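PDB 2EGI: hypothetical protein aq_1494 from Aquifex aeolicus, which is a putative esterase of the 4-hydroxybenzoyl-CoA thioesterase family and probably hydrolyses fatty acyl-CoA thioesters. Local coordinates for residues R27-A32 with F73-N78. Numbering follows the deposited sequence.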
ATOM      1  N   ARG B  27      -0.186   7.846   3.772  1.00 13.65           N
ATOM      2  CA  ARG B  27      -1.577   7.466   3.577  1.00 13.60           C
ATOM      3  C   ARG B  27      -2.358   7.866   4.835  1.00 13.25           C
ATOM      4  O   ARG B  27      -3.497   8.323   4.748  1.00 13.33           O
ATOM      5  CB  ARG B  27      -1.677   5.965   3.282  1.00 12.01           C
ATOM      6  CG  ARG B  27      -0.846   5.569   2.071  1.00 13.47           C
ATOM      7  CD  ARG B  27      -1.143   4.164   1.577  1.00 17.02           C
ATOM      8  NE  ARG B  27      -0.400   3.860   0.354  1.00 17.68           N
ATOM      9  CZ  ARG B  27      -0.551   2.746  -0.359  1.00 19.94           C
ATOM     10  NH1 ARG B  27      -1.415   1.817   0.028  1.00 21.34           N
ATOM     11  NH2 ARG B  27       0.148   2.566  -1.472  1.00 19.22           N
ATOM     12  N   TYR B  28      -1.725   7.723   5.997  1.00 14.14           N
ATOM     13  CA  TYR B  28      -2.349   8.121   7.257  1.00 14.83           C
ATOM     14  C   TYR B  28      -2.576   9.634   7.240  1.00 15.05           C
ATOM     15  O   TYR B  28      -3.630  10.117   7.668  1.00 16.50           O
ATOM     16  CB  TYR B  28      -1.460   7.777   8.464  1.00 14.27           C
ATOM     17  CG  TYR B  28      -1.247   6.296   8.703  1.00 17.27           C
ATOM     18  CD1 TYR B  28      -2.206   5.359   8.315  1.00 15.63           C
ATOM     19  CD2 TYR B  28      -0.098   5.832   9.346  1.00 16.82           C
ATOM     20  CE1 TYR B  28      -2.029   3.994   8.560  1.00 17.01           C
ATOM     21  CE2 TYR B  28       0.087   4.458   9.602  1.00 16.83           C
ATOM     22  CZ  TYR B  28      -0.882   3.550   9.204  1.00 14.53           C
ATOM     23  OH  TYR B  28      -0.716   2.210   9.452  1.00 12.74           O
ATOM     24  N   PHE B  29      -1.595  10.386   6.747  1.00 12.70           N
ATOM     25  CA  PHE B  29      -1.748  11.838   6.719  1.00 13.52           C
ATOM     26  C   PHE B  29      -2.865  12.239   5.754  1.00 12.27           C
ATOM     27  O   PHE B  29      -3.561  13.232   5.976  1.00 12.73           O
ATOM     28  CB  PHE B  29      -0.436  12.535   6.324  1.00 11.63           C
ATOM     29  CG  PHE B  29       0.772  12.079   7.117  1.00 12.12           C
ATOM     30  CD1 PHE B  29       0.683  11.844   8.491  1.00 11.91           C
ATOM     31  CD2 PHE B  29       2.001  11.884   6.484  1.00 10.75           C
ATOM     32  CE1 PHE B  29       1.803  11.419   9.220  1.00 10.95           C
ATOM     33  CE2 PHE B  29       3.131  11.457   7.205  1.00 12.39           C
ATOM     34  CZ  PHE B  29       3.032  11.223   8.572  1.00  9.35           C
ATOM     35  N   GLU B  30      -3.042  11.462   4.690  1.00 12.24           N
ATOM     36  CA  GLU B  30      -4.084  11.769   3.722  1.00 13.05           C
ATOM     37  C   GLU B  30      -5.448  11.565   4.373  1.00 13.85           C
ATOM     38  O   GLU B  30      -6.370  12.339   4.133  1.00 13.49           O
ATOM     39  CB  GLU B  30      -3.981  10.879   2.474  1.00 14.23           C
ATOM     40  CG  GLU B  30      -4.952  11.296   1.354  1.00 13.18           C
ATOM     41  CD  GLU B  30      -5.042  10.276   0.221  1.00 18.65           C
ATOM     42  OE1 GLU B  30      -5.900   9.354   0.293  1.00 19.30           O
ATOM     43  OE2 GLU B  30      -4.247  10.396  -0.732  1.00 14.55           O
ATOM     44  N   GLU B  31      -5.572  10.520   5.190  1.00 13.29           N
ATOM     45  CA  GLU B  31      -6.835  10.249   5.858  1.00 14.10           C
ATOM     46  C   GLU B  31      -7.103  11.394   6.823  1.00 14.58           C
ATOM     47  O   GLU B  31      -8.224  11.904   6.898  1.00 17.71           O
ATOM     48  CB  GLU B  31      -6.792   8.914   6.617  1.00 14.20           C
ATOM     49  CG  GLU B  31      -6.419   7.706   5.764  1.00 15.31           C
ATOM     50  CD  GLU B  31      -6.552   6.372   6.510  1.00 19.45           C
ATOM     51  OE1 GLU B  31      -6.697   6.377   7.751  1.00 18.96           O
ATOM     52  OE2 GLU B  31      -6.507   5.315   5.853  1.00 20.30           O
ATOM     53  N   ALA B  32      -6.062  11.815   7.536  1.00 13.69           N
ATOM     54  CA  ALA B  32      -6.188  12.912   8.492  1.00 12.85           C
ATOM     55  C   ALA B  32      -6.635  14.208   7.811  1.00 13.63           C
ATOM     56  O   ALA B  32      -7.455  14.945   8.355  1.00 15.01           O
ATOM     57  CB  ALA B  32      -4.873  13.127   9.215  1.00 10.67           C
ATOM     58  N   PHE B  73      -2.975   4.884  17.575  1.00 18.08           N
ATOM     59  CA  PHE B  73      -2.182   6.106  17.503  1.00 17.83           C
ATOM     60  C   PHE B  73      -3.014   7.286  17.040  1.00 16.10           C
ATOM     61  O   PHE B  73      -4.142   7.115  16.602  1.00 16.57           O
ATOM     62  CB  PHE B  73      -0.975   5.902  16.572  1.00 18.11           C
ATOM     63  CG  PHE B  73      -1.330   5.792  15.104  1.00 18.38           C
ATOM     64  CD1 PHE B  73      -1.402   6.928  14.302  1.00 18.71           C
ATOM     65  CD2 PHE B  73      -1.559   4.549  14.520  1.00 16.81           C
ATOM     66  CE1 PHE B  73      -1.692   6.828  12.933  1.00 18.40           C
ATOM     67  CE2 PHE B  73      -1.850   4.438  13.157  1.00 17.52           C
ATOM     68  CZ  PHE B  73      -1.916   5.579  12.361  1.00 16.24           C
ATOM     69  N   GLU B  74      -2.457   8.485  17.157  1.00 16.74           N
ATOM     70  CA  GLU B  74      -3.157   9.687  16.729  1.00 18.15           C
ATOM     71  C   GLU B  74      -2.288  10.522  15.812  1.00 17.39           C
ATOM     72  O   GLU B  74      -1.072  10.595  15.975  1.00 15.23           O
ATOM     73  CB  GLU B  74      -3.570  10.562  17.925  1.00 19.19           C
ATOM     74  CG  GLU B  74      -4.485   9.887  18.944  1.00 20.66           C
ATOM     75  CD  GLU B  74      -5.029  10.866  19.987  1.00 24.01           C
ATOM     76  OE1 GLU B  74      -4.335  11.857  20.303  1.00 22.97           O
ATOM     77  OE2 GLU B  74      -6.145  10.637  20.502  1.00 24.43           O
ATOM     78  N   VAL B  75      -2.929  11.136  14.827  1.00 18.31           N
ATOM     79  CA  VAL B  75      -2.236  12.015  13.912  1.00 17.34           C
ATOM     80  C   VAL B  75      -2.792  13.396  14.234  1.00 17.59           C
ATOM     81  O   VAL B  75      -3.989  13.640  14.111  1.00 17.73           O
ATOM     82  CB  VAL B  75      -2.537  11.682  12.427  1.00 18.62           C
ATOM     83  CG1 VAL B  75      -1.877  12.712  11.522  1.00 18.37           C
ATOM     84  CG2 VAL B  75      -2.027  10.298  12.081  1.00 18.40           C
ATOM     85  N   HIS B  76      -1.932  14.290  14.692  1.00 19.02           N
ATOM     86  CA  HIS B  76      -2.375  15.644  14.994  1.00 19.84           C
ATOM     87  C   HIS B  76      -1.916  16.534  13.837  1.00 18.52           C
ATOM     88  O   HIS B  76      -0.724  16.589  13.550  1.00 16.22           O
ATOM     89  CB  HIS B  76      -1.765  16.122  16.314  1.00 18.29           C
ATOM     90  CG  HIS B  76      -2.269  15.387  17.516  1.00 19.18           C
ATOM     91  ND1 HIS B  76      -2.085  15.852  18.804  1.00 18.09           N
ATOM     92  CD2 HIS B  76      -2.955  14.226  17.634  1.00 18.05           C
ATOM     93  CE1 HIS B  76      -2.636  15.008  19.656  1.00 18.73           C
ATOM     94  NE2 HIS B  76      -3.170  14.011  18.972  1.00 17.14           N
ATOM     95  N   LEU B  77      -2.841  17.218  13.166  1.00 18.31           N
ATOM     96  CA  LEU B  77      -2.418  18.062  12.059  1.00 20.14           C
ATOM     97  C   LEU B  77      -2.688  19.525  12.297  1.00 21.12           C
ATOM     98  O   LEU B  77      -3.689  19.900  12.885  1.00 22.72           O
ATOM     99  CB  LEU B  77      -3.042  17.615  10.726  1.00 21.70           C
ATOM    100  CG  LEU B  77      -4.384  18.049  10.117  1.00 23.48           C
ATOM    101  CD1 LEU B  77      -4.524  19.563   9.954  1.00 20.19           C
ATOM    102  CD2 LEU B  77      -4.463  17.392   8.750  1.00 22.95           C
ATOM    103  N   ASN B  78      -1.769  20.348  11.821  1.00 22.52           N
ATOM    104  CA  ASN B  78      -1.862  21.783  11.975  1.00 25.99           C
ATOM    105  C   ASN B  78      -1.592  22.446  10.653  1.00 24.86           C
ATOM    106  O   ASN B  78      -1.021  21.845   9.745  1.00 26.04           O
ATOM    107  CB  ASN B  78      -0.829  22.264  12.992  1.00 30.39           C
ATOM    108  CG  ASN B  78      -1.080  21.716  14.375  1.00 34.00           C
ATOM    109  OD1 ASN B  78      -1.937  22.209  15.107  1.00 38.83           O
ATOM    110  ND2 ASN B  78      -0.344  20.679  14.739  1.00 38.52           N
TER
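Tyr28, Phe29 and Ala32 pack against Phe73, Val75 and Leu77 in a buried, largely apolar helix-on-sheet contact, formed where the long helix 22-39 of the hot-dog fold lies on strand 72-82 of the curved antiparallel sheet. The local axes cross at -63° and approach to 9.1 Å, a separation bridged mainly by side chains. At one end Phe73 points the corner of its ring at Tyr28: its CZ stands over the centre of one face of the tyrosine ring, 3.5 Å from Tyr28 CD2, with the two planes inclined at 51°. Phe73 gets there because its CG sits between backbone N and carbonyl carbon (chi1 71°). In the middle, Val75 divides its branches. CG1, anti to the backbone N, reaches Ala32 CB at 3.8 Å and the edge of the Phe29 ring at CD1 (4.1 Å), whereas CG2 turns to the edge of the Phe73 ring and, more loosely, to Tyr28 CB. Farther along, Leu77 lays CD2 against the helix backbone at Ala32, 3.9 Å from Ala32 O. The Tyr28 hydroxyl is hydrogen-bonded to Glu13 OE1, a bond that anchors the far end of the ring Phe73 covers. Replacing Tyr28 with an alanine would probably leave Phe73 CZ facing a gap and Glu13 without its phenolic partner. On the strand's other side, His76 NE2 donates a nearly straight 2.8 Å bond to Glu74 OE1. Glu31 hydrogen-bonds to the hydroxyl of Tyr12 of a second subunit. Strands 3-8 and 86-95 flank strand 72-82 and widen the platform beneath the helix, Tyr5 touching Ala32 and Val93 meeting both Phe29 and Phe73.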